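Local coordinates for beta-galactosidase (PDB 4OIF) that hydrolyses beta-galactosides inside the cell as a homotrimeric GH42 enzyme, probably releasing terminal non-reducing beta-D-galactose residues, at the interface of chains A and B. Coordinates in Å, arbitrary orientation; residue numbers count along the deposited sequence, not the author numbering. Chains: chain A/B, Beta-galactosidase.

The three contacts are patches of one trimer interface, in which chain A mostly offers its trimerisation region and chain B offers loops and a helix start of its beta-galactosidase region. The C-alpha centres of contact 1 and contact 2 lie about 11 Å apart. They share A:Leu535, and both use strand 527-534 of chain A and the loop of chain B that runs through B:Lys335 and B:Ala336. The C-alpha centre of contact 3 lies about 20 Å from that of contact 1 and about 23 Å from that of contact 2. The unlike surfaces that meet suit a ring of three subunits joined head to tail.

Contact 1: the interface of chains A and B. Residues chain A 431-433, 534-537, 539; chain B 289-292, 332-335.
This is a heterologous subunit interface of the GH42 homotrimer, where the trimerisation domain of chain A meets loops of chain B and joins neighbouring subunits. A:Tyr536 is clamped between two of these loops. B:Val333 CG1 sits over the centre of one ring face, 3.5 Å from the A:Tyr536 CE1 atom. B:Asn291 CA lies over the centre of the opposite face. B:Lys335 CD approaches the ring edge in plane. The phenol OH of A:Tyr536 reaches a water at 2.6 Å, which also meets the carbonyl of B:Trp289.

B:Lys335 has CG anti to its backbone N (chi1 -174°) and runs out extended. B:Lys335 NZ meets the carboxylate OD2 of A:Asp539 tip to tip in a 2.7 Å salt bridge, from above the carboxylate plane. The same OD2 of A:Asp539 accepts the backbone N of A:Tyr536 at 2.8 Å, so A:Asp539 ties the clamped tyrosine to the lysine. B:Lys335 NZ also donates to a lone pair of B:His290 O at 2.9 Å.

Backbone pairing adds an antiparallel beta bridge between A:Ala432 and B:Val333. Beside it, A:Phe431 O accepts B:Asn334 N in the carbonyl plane at 2.8 Å. The side-chain amide ND2 of B:Asn334 meets A:Phe431 O from above the carbonyl plane at 2.9 Å.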
loop_
_atom_site.group_PDB
_atom_site.type_symbol
_atom_site.label_atom_id
_atom_site.label_comp_id
_atom_site.label_asym_id
_atom_site.label_seq_id
_atom_site.Cartn_x
_atom_site.Cartn_y
_atom_site.Cartn_z
ATOM N N PHE A 431 -15.799 16.119 -2.075
ATOM C CA PHE A 431 -14.785 16.674 -2.962
ATOM C C PHE A 431 -13.934 15.558 -3.553
ATOM O O PHE A 431 -14.454 14.541 -4.011
ATOM C CB PHE A 431 -13.931 17.690 -2.200
ATOM C CG PHE A 431 -14.745 18.637 -1.352
ATOM C CD1 PHE A 431 -15.517 19.640 -1.945
ATOM C CD2 PHE A 431 -14.760 18.518 0.026
ATOM C CE1 PHE A 431 -16.280 20.515 -1.180
ATOM C CE2 PHE A 431 -15.527 19.392 0.809
ATOM C CZ PHE A 431 -16.287 20.392 0.198
ATOM N N ALA A 432 -12.624 15.753 -3.543
ATOM C CA ALA A 432 -11.693 14.702 -3.947
ATOM C C ALA A 432 -10.575 14.621 -2.917
ATOM O O ALA A 432 -9.998 15.640 -2.548
ATOM C CB ALA A 432 -11.136 14.953 -5.336
ATOM N N ALA A 433 -10.295 13.405 -2.451
ATOM C CA ALA A 433 -9.354 13.176 -1.361
ATOM C C ALA A 433 -7.992 13.790 -1.635
ATOM O O ALA A 433 -7.427 14.484 -0.783
ATOM C CB ALA A 433 -9.197 11.681 -1.100
ATOM N N THR A 534 -16.400 19.133 -8.412
ATOM C CA THR A 534 -15.152 18.413 -8.167
ATOM C C THR A 534 -14.714 17.644 -9.408
ATOM O O THR A 534 -15.471 16.843 -9.946
ATOM C CB THR A 534 -15.282 17.438 -6.991
ATOM O OG1 THR A 534 -15.531 18.169 -5.782
ATOM C CG2 THR A 534 -14.001 16.631 -6.836
ATOM N N LEU A 535 -13.483 17.877 -9.852
ATOM C CA LEU A 535 -13.032 17.357 -11.141
ATOM C C LEU A 535 -12.054 16.194 -11.035
ATOM O O LEU A 535 -11.337 16.066 -10.050
ATOM C CB LEU A 535 -12.383 18.477 -11.948
ATOM C CG LEU A 535 -13.243 19.736 -12.084
ATOM C CD1 LEU A 535 -12.567 20.728 -13.006
ATOM C CD2 LEU A 535 -14.629 19.369 -12.602
ATOM N N TYR A 536 -12.045 15.347 -12.062
ATOM C CA TYR A 536 -11.069 14.265 -12.190
ATOM C C TYR A 536 -9.741 14.840 -12.664
ATOM O O TYR A 536 -9.721 15.943 -13.202
ATOM C CB TYR A 536 -11.592 13.193 -13.156
ATOM C CG TYR A 536 -12.606 12.290 -12.507
ATOM C CD1 TYR A 536 -13.947 12.659 -12.423
ATOM C CD2 TYR A 536 -12.218 11.089 -11.938
ATOM C CE1 TYR A 536 -14.877 11.833 -11.802
ATOM C CE2 TYR A 536 -13.124 10.266 -11.314
ATOM C CZ TYR A 536 -14.454 10.636 -11.245
ATOM O OH TYR A 536 -15.345 9.791 -10.622
ATOM N N PRO A 537 -8.627 14.116 -12.446
ATOM C CA PRO A 537 -7.301 14.632 -12.822
ATOM C C PRO A 537 -7.163 15.112 -14.270
ATOM O O PRO A 537 -6.515 16.128 -14.510
ATOM C CB PRO A 537 -6.385 13.433 -12.567
ATOM C CG PRO A 537 -7.020 12.760 -11.405
ATOM C CD PRO A 537 -8.514 12.884 -11.642
ATOM N N ASP A 539 -9.544 16.269 -16.088
ATOM C CA ASP A 539 -10.515 17.330 -16.366
ATOM C C ASP A 539 -9.826 18.690 -16.349
ATOM O O ASP A 539 -8.877 18.903 -15.595
ATOM C CB ASP A 539 -11.662 17.315 -15.350
ATOM C CG ASP A 539 -12.566 16.105 -15.506
ATOM O OD1 ASP A 539 -12.535 15.486 -16.591
ATOM O OD2 ASP A 539 -13.307 15.778 -14.545
ATOM N N TRP B 289 -20.254 8.408 -12.814
ATOM C CA TRP B 289 -20.481 9.194 -14.030
ATOM C C TRP B 289 -19.447 10.306 -14.211
ATOM O O TRP B 289 -19.034 10.956 -13.244
ATOM C CB TRP B 289 -21.894 9.802 -14.030
ATOM C CG TRP B 289 -23.024 8.777 -14.039
ATOM C CD1 TRP B 289 -23.924 8.533 -13.031
ATOM C CD2 TRP B 289 -23.355 7.860 -15.095
ATOM N NE1 TRP B 289 -24.794 7.533 -13.403
ATOM C CE2 TRP B 289 -24.465 7.102 -14.660
ATOM C CE3 TRP B 289 -22.824 7.610 -16.368
ATOM C CZ2 TRP B 289 -25.048 6.112 -15.449
ATOM C CZ3 TRP B 289 -23.405 6.630 -17.153
ATOM C CH2 TRP B 289 -24.506 5.894 -16.693
ATOM N N HIS B 290 -19.027 10.486 -15.463
ATOM C CA HIS B 290 -18.146 11.568 -15.898
ATOM C C HIS B 290 -16.709 11.386 -15.414
ATOM O O HIS B 290 -15.940 12.347 -15.370
ATOM C CB HIS B 290 -18.685 12.924 -15.442
ATOM C CG HIS B 290 -20.142 13.117 -15.713
ATOM N ND1 HIS B 290 -20.704 12.904 -16.954
ATOM C CD2 HIS B 290 -21.158 13.510 -14.903
ATOM C CE1 HIS B 290 -22.001 13.158 -16.898
ATOM N NE2 HIS B 290 -22.303 13.524 -15.663
ATOM N N ASN B 291 -16.342 10.155 -15.058
ATOM C CA ASN B 291 -14.958 9.864 -14.706
ATOM C C ASN B 291 -14.061 10.021 -15.942
ATOM O O ASN B 291 -14.558 10.134 -17.066
ATOM C CB ASN B 291 -14.821 8.458 -14.105
ATOM C CG ASN B 291 -15.070 7.356 -15.118
ATOM O OD1 ASN B 291 -14.263 7.136 -16.020
ATOM N ND2 ASN B 291 -16.185 6.655 -14.971
ATOM N N ASP B 292 -12.749 10.011 -15.732
ATOM C CA ASP B 292 -11.810 10.316 -16.802
ATOM C C ASP B 292 -11.018 9.109 -17.290
ATOM O O ASP B 292 -9.969 9.274 -17.908
ATOM C CB ASP B 292 -10.838 11.432 -16.356
ATOM C CG ASP B 292 -9.874 10.995 -15.244
ATOM O OD1 ASP B 292 -10.112 9.960 -14.586
ATOM O OD2 ASP B 292 -8.866 11.707 -15.022
ATOM N N LYS B 332 -13.371 8.498 -4.671
ATOM C CA LYS B 332 -12.114 9.226 -4.685
ATOM C C LYS B 332 -12.362 10.625 -5.258
ATOM O O LYS B 332 -11.765 11.607 -4.811
ATOM C CB LYS B 332 -11.066 8.458 -5.494
ATOM C CG LYS B 332 -9.704 9.131 -5.614
ATOM C CD LYS B 332 -8.700 8.210 -6.309
ATOM C CE LYS B 332 -7.366 8.903 -6.537
ATOM N NZ LYS B 332 -6.301 7.938 -6.912
ATOM N N VAL B 333 -13.258 10.700 -6.246
ATOM C CA VAL B 333 -13.653 11.969 -6.847
ATOM C C VAL B 333 -15.180 12.100 -6.861
ATOM O O VAL B 333 -15.875 11.433 -7.632
ATOM C CB VAL B 333 -13.111 12.119 -8.290
ATOM C CG1 VAL B 333 -13.650 13.395 -8.939
ATOM C CG2 VAL B 333 -11.583 12.117 -8.297
ATOM N N ASN B 334 -15.709 12.960 -6.002
ATOM C CA ASN B 334 -17.159 13.072 -5.887
ATOM C C ASN B 334 -17.686 14.156 -6.825
ATOM O O ASN B 334 -18.051 15.263 -6.420
ATOM C CB ASN B 334 -17.558 13.320 -4.431
ATOM C CG ASN B 334 -17.081 12.205 -3.508
ATOM O OD1 ASN B 334 -17.599 11.085 -3.550
ATOM N ND2 ASN B 334 -16.073 12.499 -2.689
ATOM N N LYS B 335 -17.683 13.791 -8.101
ATOM C CA LYS B 335 -18.142 14.625 -9.196
ATOM C C LYS B 335 -19.626 14.419 -9.408
ATOM O O LYS B 335 -20.105 13.294 -9.339
ATOM C CB LYS B 335 -17.365 14.278 -10.473
ATOM C CG LYS B 335 -17.665 15.175 -11.654
ATOM C CD LYS B 335 -16.616 14.950 -12.705
ATOM C CE LYS B 335 -16.883 15.727 -13.969
ATOM N NZ LYS B 335 -15.959 15.237 -15.019
HETATM O O HOH W 1 -17.846 10.540 -10.926
HETATM O O HOH W 2 -18.507 17.956 -5.720
HETATM O O HOH W 3 -13.871 13.172 -16.878
#

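Contact 2: the interface of chains A and B. Residues chain A 531, 533, 535, 573-574; chain B 336, 338-339, 386.
Strand 527-534 and the loop at A:Asp573 and A:Phe574 of chain A meet the loop B:Ala336 to B:Pro339 and the start of helix 386-399 of chain B. Two arginines of chain B grip two acids on the strand. B:Arg386 takes A:Glu531 side-on. B:Arg386 NE gives a nearly straight 2.8 Å bond to A:Glu531 OE1. B:Arg386 NH2 reaches A:Glu531 OE2 at 2.9 Å. Both oxygens use their syn lone pairs, and the two flat groups are nearly coplanar. The glutamate is extended, with CG anti to the backbone N (chi1 -174°).

B:Arg338 bends at chi2 (67°) and meets A:Asp533 end-on, tip to tip. B:Arg338 NH2 lies 2.7 Å from A:Asp533 OD2, and OD1 accepts from both NH1 and NH2. The 2.8 Å bond from B:Arg338 NH1 to B:Ala336 O helps fix the guanidinium. A longer salt bridge of 3.3 Å joins B:Arg338 NH2 to A:Asp573 OD2.

The rim of the A:Phe574 ring meets both arginines. A:Phe574 CZ lies 3.5 Å from B:Arg386 NE, and CE1 lies over one face of the B:Arg338 guanidinium, toward its rim. B:Pro339 CD lies over one ring face toward the rim, 3.6 Å from A:Phe574 CG. The acids of chain A belong to its trimerisation domain, while both arginines lie within the beta-galactosidase family region of chain B.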
loop_
_atom_site.group_PDB
_atom_site.type_symbol
_atom_site.label_atom_id
_atom_site.label_comp_id
_atom_site.label_asym_id
_atom_site.label_seq_id
_atom_site.Cartn_x
_atom_site.Cartn_y
_atom_site.Cartn_z
ATOM N N GLU A 531 -22.834 25.666 -5.994
ATOM C CA GLU A 531 -22.371 24.326 -6.350
ATOM C C GLU A 531 -20.867 24.222 -6.470
ATOM O O GLU A 531 -20.220 25.040 -7.125
ATOM C CB GLU A 531 -22.992 23.843 -7.663
ATOM C CG GLU A 531 -22.629 22.382 -7.964
ATOM C CD GLU A 531 -23.283 21.817 -9.206
ATOM O OE1 GLU A 531 -24.028 22.539 -9.896
ATOM O OE2 GLU A 531 -23.043 20.629 -9.497
ATOM N N ASP A 533 -18.048 22.084 -8.004
ATOM C CA ASP A 533 -17.762 21.069 -8.996
ATOM C C ASP A 533 -16.406 20.430 -8.718
ATOM O O ASP A 533 -15.377 21.112 -8.777
ATOM C CB ASP A 533 -17.786 21.683 -10.389
ATOM C CG ASP A 533 -17.884 20.649 -11.478
ATOM O OD1 ASP A 533 -18.440 19.550 -11.235
ATOM O OD2 ASP A 533 -17.408 20.949 -12.584
ATOM N N LEU A 535 -13.483 17.877 -9.852
ATOM C CA LEU A 535 -13.032 17.357 -11.141
ATOM C C LEU A 535 -12.054 16.194 -11.035
ATOM O O LEU A 535 -11.337 16.066 -10.050
ATOM C CB LEU A 535 -12.383 18.477 -11.948
ATOM C CG LEU A 535 -13.243 19.736 -12.084
ATOM C CD1 LEU A 535 -12.567 20.728 -13.006
ATOM C CD2 LEU A 535 -14.629 19.369 -12.602
ATOM N N ASP A 573 -17.635 23.627 -20.055
ATOM C CA ASP A 573 -18.566 22.836 -19.242
ATOM C C ASP A 573 -19.921 23.541 -19.081
ATOM O O ASP A 573 -20.153 24.595 -19.666
ATOM C CB ASP A 573 -17.959 22.518 -17.870
ATOM C CG ASP A 573 -18.306 21.109 -17.376
ATOM O OD1 ASP A 573 -19.439 20.636 -17.601
ATOM O OD2 ASP A 573 -17.431 20.472 -16.749
ATOM N N PHE A 574 -20.818 22.959 -18.291
ATOM C CA PHE A 574 -22.206 23.419 -18.283
ATOM C C PHE A 574 -22.364 24.802 -17.662
ATOM O O PHE A 574 -23.369 25.459 -17.902
ATOM C CB PHE A 574 -23.130 22.397 -17.574
ATOM C CG PHE A 574 -22.984 22.343 -16.070
ATOM C CD1 PHE A 574 -22.048 21.493 -15.480
ATOM C CD2 PHE A 574 -23.818 23.090 -15.247
ATOM C CE1 PHE A 574 -21.919 21.417 -14.091
ATOM C CE2 PHE A 574 -23.704 23.024 -13.850
ATOM C CZ PHE A 574 -22.743 22.191 -13.274
ATOM N N ALA B 336 -20.352 15.494 -9.679
ATOM C CA ALA B 336 -21.808 15.419 -9.821
ATOM C C ALA B 336 -22.227 15.150 -11.250
ATOM O O ALA B 336 -21.516 15.503 -12.196
ATOM C CB ALA B 336 -22.451 16.698 -9.340
ATOM N N ARG B 338 -23.831 15.751 -14.655
ATOM C CA ARG B 338 -24.033 16.912 -15.519
ATOM C C ARG B 338 -25.498 17.040 -15.898
ATOM O O ARG B 338 -26.210 16.042 -15.937
ATOM C CB ARG B 338 -23.174 16.799 -16.784
ATOM C CG ARG B 338 -21.835 17.479 -16.656
ATOM C CD ARG B 338 -20.945 16.791 -15.648
ATOM N NE ARG B 338 -19.778 17.610 -15.364
ATOM C CZ ARG B 338 -19.471 18.114 -14.172
ATOM N NH1 ARG B 338 -20.220 17.859 -13.102
ATOM N NH2 ARG B 338 -18.387 18.863 -14.054
ATOM N N PRO B 339 -25.954 18.266 -16.187
ATOM C CA PRO B 339 -27.328 18.465 -16.663
ATOM C C PRO B 339 -27.730 17.431 -17.717
ATOM O O PRO B 339 -27.015 17.237 -18.696
ATOM C CB PRO B 339 -27.286 19.878 -17.258
ATOM C CG PRO B 339 -26.273 20.571 -16.426
ATOM C CD PRO B 339 -25.206 19.536 -16.126
ATOM N N ARG B 386 -30.495 22.797 -9.654
ATOM C CA ARG B 386 -30.560 22.001 -10.868
ATOM C C ARG B 386 -30.850 20.533 -10.542
ATOM O O ARG B 386 -31.504 19.827 -11.329
ATOM C CB ARG B 386 -29.284 22.144 -11.682
ATOM C CG ARG B 386 -28.013 21.619 -11.053
ATOM C CD ARG B 386 -26.866 21.840 -12.026
ATOM N NE ARG B 386 -25.658 21.107 -11.679
ATOM C CZ ARG B 386 -25.380 19.884 -12.114
ATOM N NH1 ARG B 386 -26.230 19.233 -12.913
ATOM N NH2 ARG B 386 -24.244 19.311 -11.748
HETATM O O HOH W 4 -19.110 17.949 -9.108
HETATM O O HOH W 5 -18.552 17.534 -18.054
#

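Contact 3: the interface of chains A and B. Residues chain A 191-192, 195, 216-218, 428-429, 477, 506, 510-511; chain B 366-369, 371-372.
B:Lys371 has CG in the crowded position between its backbone N and carbonyl carbon (chi1 74°), and a bend at chi4 (-75°) turns NZ toward two groups of chain A. A:Tyr477 and A:Asp510 both have CG anti to the backbone N. B:Lys371 NZ forms a 2.6 Å salt bridge with A:Asp510 OD2, met from above the carboxylate plane. B:Lys371 NZ also donates to the phenol OH of A:Tyr477 at 2.8 Å. A:Tyr477 OH donates in turn to the syn lone pair of A:Asp510 OD1 at 2.6 Å, which closes a triangle. The nearby carboxylate would be expected to keep the lysine charged.

The indole of A:Trp192 lies flat against the backbone of B:Arg366 and B:Gly367. B:Arg366 CB sits over its six-membered ring, 3.5 Å from A:Trp192 CZ3. An alanine here would remove this flat surface and would probably loosen the packing of the B:Arg366 to B:Gly367 backbone. B:Phe369 is held between A:Thr216 and A:Gln429. The A:Gln429 amide stacks on the B:Phe369 ring, with planes 15° apart; A:Gln429 CD lies 3.4 Å from B:Phe369 CZ.

The site docks the chain B loop B:Arg366 to B:Phe372 against both the beta-galactosidase and trimerisation regions of chain A, joining subunits of the trimer.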
loop_
_atom_site.group_PDB
_atom_site.type_symbol
_atom_site.label_atom_id
_atom_site.label_comp_id
_atom_site.label_asym_id
_atom_site.label_seq_id
_atom_site.Cartn_x
_atom_site.Cartn_y
_atom_site.Cartn_z
ATOM N N TRP A 191 -23.011 16.680 16.883
ATOM C CA TRP A 191 -22.338 15.633 16.114
ATOM C C TRP A 191 -23.228 14.957 15.090
ATOM O O TRP A 191 -22.748 14.115 14.324
ATOM C CB TRP A 191 -21.794 14.558 17.040
ATOM C CG TRP A 191 -20.651 14.981 17.850
ATOM C CD1 TRP A 191 -20.051 16.211 17.862
ATOM C CD2 TRP A 191 -19.942 14.176 18.784
ATOM N NE1 TRP A 191 -19.003 16.213 18.753
ATOM C CE2 TRP A 191 -18.918 14.974 19.331
ATOM C CE3 TRP A 191 -20.069 12.855 19.210
ATOM C CZ2 TRP A 191 -18.033 14.492 20.277
ATOM C CZ3 TRP A 191 -19.197 12.381 20.155
ATOM C CH2 TRP A 191 -18.190 13.195 20.681
ATOM N N TRP A 192 -24.517 15.306 15.103
ATOM C CA TRP A 192 -25.531 14.704 14.222
ATOM C C TRP A 192 -25.558 13.175 14.366
ATOM O O TRP A 192 -25.506 12.436 13.374
ATOM C CB TRP A 192 -25.287 15.104 12.757
ATOM C CG TRP A 192 -26.541 15.094 11.918
ATOM C CD1 TRP A 192 -26.930 14.125 11.046
ATOM C CD2 TRP A 192 -27.579 16.091 11.899
ATOM N NE1 TRP A 192 -28.139 14.455 10.481
ATOM C CE2 TRP A 192 -28.561 15.654 10.988
ATOM C CE3 TRP A 192 -27.768 17.308 12.560
ATOM C CZ2 TRP A 192 -29.715 16.389 10.717
ATOM C CZ3 TRP A 192 -28.908 18.039 12.291
ATOM C CH2 TRP A 192 -29.872 17.576 11.378
ATOM N N PHE A 195 -27.901 10.143 12.689
ATOM C CA PHE A 195 -27.443 9.444 11.498
ATOM C C PHE A 195 -26.823 8.085 11.860
ATOM O O PHE A 195 -25.943 8.003 12.718
ATOM C CB PHE A 195 -26.437 10.336 10.754
ATOM C CG PHE A 195 -25.844 9.709 9.534
ATOM C CD1 PHE A 195 -26.567 9.639 8.352
ATOM C CD2 PHE A 195 -24.553 9.196 9.560
ATOM C CE1 PHE A 195 -26.017 9.062 7.217
ATOM C CE2 PHE A 195 -23.998 8.619 8.422
ATOM C CZ PHE A 195 -24.733 8.552 7.253
ATOM N N THR A 216 -16.762 7.198 11.706
ATOM C CA THR A 216 -17.680 7.789 10.737
ATOM C C THR A 216 -18.466 8.981 11.302
ATOM O O THR A 216 -19.330 9.542 10.616
ATOM C CB THR A 216 -18.701 6.746 10.218
ATOM O OG1 THR A 216 -19.576 6.350 11.288
ATOM C CG2 THR A 216 -17.989 5.524 9.670
ATOM N N ILE A 217 -18.189 9.363 12.547
ATOM C CA ILE A 217 -18.797 10.570 13.107
ATOM C C ILE A 217 -17.764 11.706 13.123
ATOM O O ILE A 217 -16.830 11.697 13.921
ATOM C CB ILE A 217 -19.360 10.339 14.531
ATOM C CG1 ILE A 217 -20.221 9.071 14.592
ATOM C CG2 ILE A 217 -20.180 11.537 14.980
ATOM C CD1 ILE A 217 -20.784 8.772 15.995
ATOM N N HIS A 218 -17.944 12.674 12.227
ATOM C CA HIS A 218 -16.988 13.756 12.047
ATOM C C HIS A 218 -16.781 14.568 13.321
ATOM O O HIS A 218 -15.658 14.927 13.655
ATOM C CB HIS A 218 -17.435 14.692 10.919
ATOM C CG HIS A 218 -17.462 14.051 9.562
ATOM N ND1 HIS A 218 -16.350 13.466 8.991
ATOM C CD2 HIS A 218 -18.460 13.928 8.652
ATOM C CE1 HIS A 218 -16.668 13.000 7.793
ATOM N NE2 HIS A 218 -17.944 13.260 7.567
ATOM N N ALA A 428 -13.547 15.152 6.016
ATOM C CA ALA A 428 -14.834 15.209 5.323
ATOM C C ALA A 428 -14.950 14.208 4.171
ATOM O O ALA A 428 -14.005 13.983 3.423
ATOM C CB ALA A 428 -15.090 16.634 4.817
ATOM N N GLN A 429 -16.120 13.597 4.049
ATOM C CA GLN A 429 -16.411 12.731 2.918
ATOM C C GLN A 429 -17.023 13.571 1.797
ATOM O O GLN A 429 -18.184 14.003 1.883
ATOM C CB GLN A 429 -17.346 11.595 3.332
ATOM C CG GLN A 429 -16.680 10.592 4.242
ATOM C CD GLN A 429 -15.636 9.753 3.517
ATOM O OE1 GLN A 429 -15.878 9.247 2.421
ATOM N NE2 GLN A 429 -14.471 9.608 4.122
ATOM N N TYR A 477 -13.316 26.251 4.747
ATOM C CA TYR A 477 -14.448 25.329 4.771
ATOM C C TYR A 477 -15.196 25.376 6.094
ATOM O O TYR A 477 -16.404 25.553 6.123
ATOM C CB TYR A 477 -13.928 23.924 4.461
ATOM C CG TYR A 477 -14.766 22.743 4.899
ATOM C CD1 TYR A 477 -15.779 22.240 4.087
ATOM C CD2 TYR A 477 -14.496 22.080 6.096
ATOM C CE1 TYR A 477 -16.531 21.138 4.474
ATOM C CE2 TYR A 477 -15.237 20.974 6.488
ATOM C CZ TYR A 477 -16.255 20.511 5.671
ATOM O OH TYR A 477 -17.009 19.423 6.059
ATOM N N VAL A 506 -19.376 25.086 6.592
ATOM C CA VAL A 506 -19.561 24.259 7.765
ATOM C C VAL A 506 -19.203 25.060 9.015
ATOM O O VAL A 506 -18.312 25.914 8.960
ATOM C CB VAL A 506 -18.692 22.980 7.599
ATOM C CG1 VAL A 506 -17.667 22.813 8.714
ATOM C CG2 VAL A 506 -19.570 21.768 7.430
ATOM N N ASP A 510 -18.442 21.043 12.358
ATOM C CA ASP A 510 -18.563 20.415 11.044
ATOM C C ASP A 510 -20.049 20.159 10.712
ATOM O O ASP A 510 -20.422 19.181 10.064
ATOM C CB ASP A 510 -17.736 19.123 10.964
ATOM C CG ASP A 510 -17.508 18.661 9.516
ATOM O OD1 ASP A 510 -17.121 19.493 8.662
ATOM O OD2 ASP A 510 -17.749 17.469 9.225
ATOM N N LEU A 511 -20.900 21.066 11.155
ATOM C CA LEU A 511 -22.311 21.001 10.824
ATOM C C LEU A 511 -22.565 21.953 9.655
ATOM O O LEU A 511 -22.143 23.111 9.686
ATOM C CB LEU A 511 -23.138 21.377 12.043
ATOM C CG LEU A 511 -24.275 20.508 12.563
ATOM C CD1 LEU A 511 -23.988 19.028 12.393
ATOM C CD2 LEU A 511 -24.511 20.864 14.040
ATOM N N ARG B 366 -27.427 16.916 7.938
ATOM C CA ARG B 366 -26.710 18.153 8.214
ATOM C C ARG B 366 -25.277 17.880 8.670
ATOM O O ARG B 366 -24.365 18.678 8.425
ATOM C CB ARG B 366 -27.446 18.988 9.256
ATOM C CG ARG B 366 -26.756 20.309 9.512
ATOM C CD ARG B 366 -27.468 21.131 10.542
ATOM N NE ARG B 366 -26.840 22.438 10.662
ATOM C CZ ARG B 366 -27.234 23.373 11.515
ATOM N NH1 ARG B 366 -28.262 23.132 12.314
ATOM N NH2 ARG B 366 -26.603 24.540 11.566
ATOM N N GLY B 367 -25.077 16.748 9.332
ATOM C CA GLY B 367 -23.744 16.371 9.763
ATOM C C GLY B 367 -23.456 14.901 9.558
ATOM O O GLY B 367 -24.281 14.164 8.980
ATOM N N SER B 368 -22.269 14.502 10.018
ATOM C CA SER B 368 -21.813 13.115 10.022
ATOM C C SER B 368 -21.423 12.642 8.601
ATOM O O SER B 368 -21.381 13.433 7.642
ATOM C CB SER B 368 -22.883 12.198 10.641
ATOM O OG SER B 368 -22.269 11.088 11.269
ATOM N N PHE B 369 -21.175 11.342 8.478
ATOM C CA PHE B 369 -20.418 10.780 7.360
ATOM C C PHE B 369 -20.947 11.096 5.963
ATOM O O PHE B 369 -20.166 11.188 5.019
ATOM C CB PHE B 369 -20.335 9.260 7.523
ATOM C CG PHE B 369 -19.113 8.642 6.891
ATOM C CD1 PHE B 369 -17.851 8.853 7.435
ATOM C CD2 PHE B 369 -19.225 7.842 5.756
ATOM C CE1 PHE B 369 -16.713 8.280 6.866
ATOM C CE2 PHE B 369 -18.090 7.263 5.177
ATOM C CZ PHE B 369 -16.833 7.483 5.739
ATOM N N LYS B 371 -23.093 13.778 5.080
ATOM C CA LYS B 371 -23.645 15.122 4.927
ATOM C C LYS B 371 -23.411 15.733 3.528
ATOM O O LYS B 371 -24.149 16.637 3.125
ATOM C CB LYS B 371 -23.080 16.063 6.007
ATOM C CG LYS B 371 -21.630 16.518 5.818
ATOM C CD LYS B 371 -21.156 17.268 7.073
ATOM C CE LYS B 371 -19.863 18.066 6.837
ATOM N NZ LYS B 371 -18.627 17.235 6.760
ATOM N N PHE B 372 -22.416 15.249 2.782
ATOM C CA PHE B 372 -22.215 15.743 1.414
ATOM C C PHE B 372 -22.587 14.709 0.349
ATOM O O PHE B 372 -22.292 14.896 -0.837
ATOM C CB PHE B 372 -20.772 16.219 1.220
ATOM C CG PHE B 372 -20.421 17.403 2.069
ATOM C CD1 PHE B 372 -21.382 18.350 2.378
ATOM C CD2 PHE B 372 -19.148 17.563 2.580
ATOM C CE1 PHE B 372 -21.081 19.444 3.179
ATOM C CE2 PHE B 372 -18.836 18.660 3.381
ATOM C CZ PHE B 372 -19.805 19.602 3.677
HETATM O O HOH W 6 -18.540 14.652 5.319
HETATM O O HOH W 7 -23.927 9.852 13.322
HETATM O O HOH W 8 -20.179 13.758 3.605
#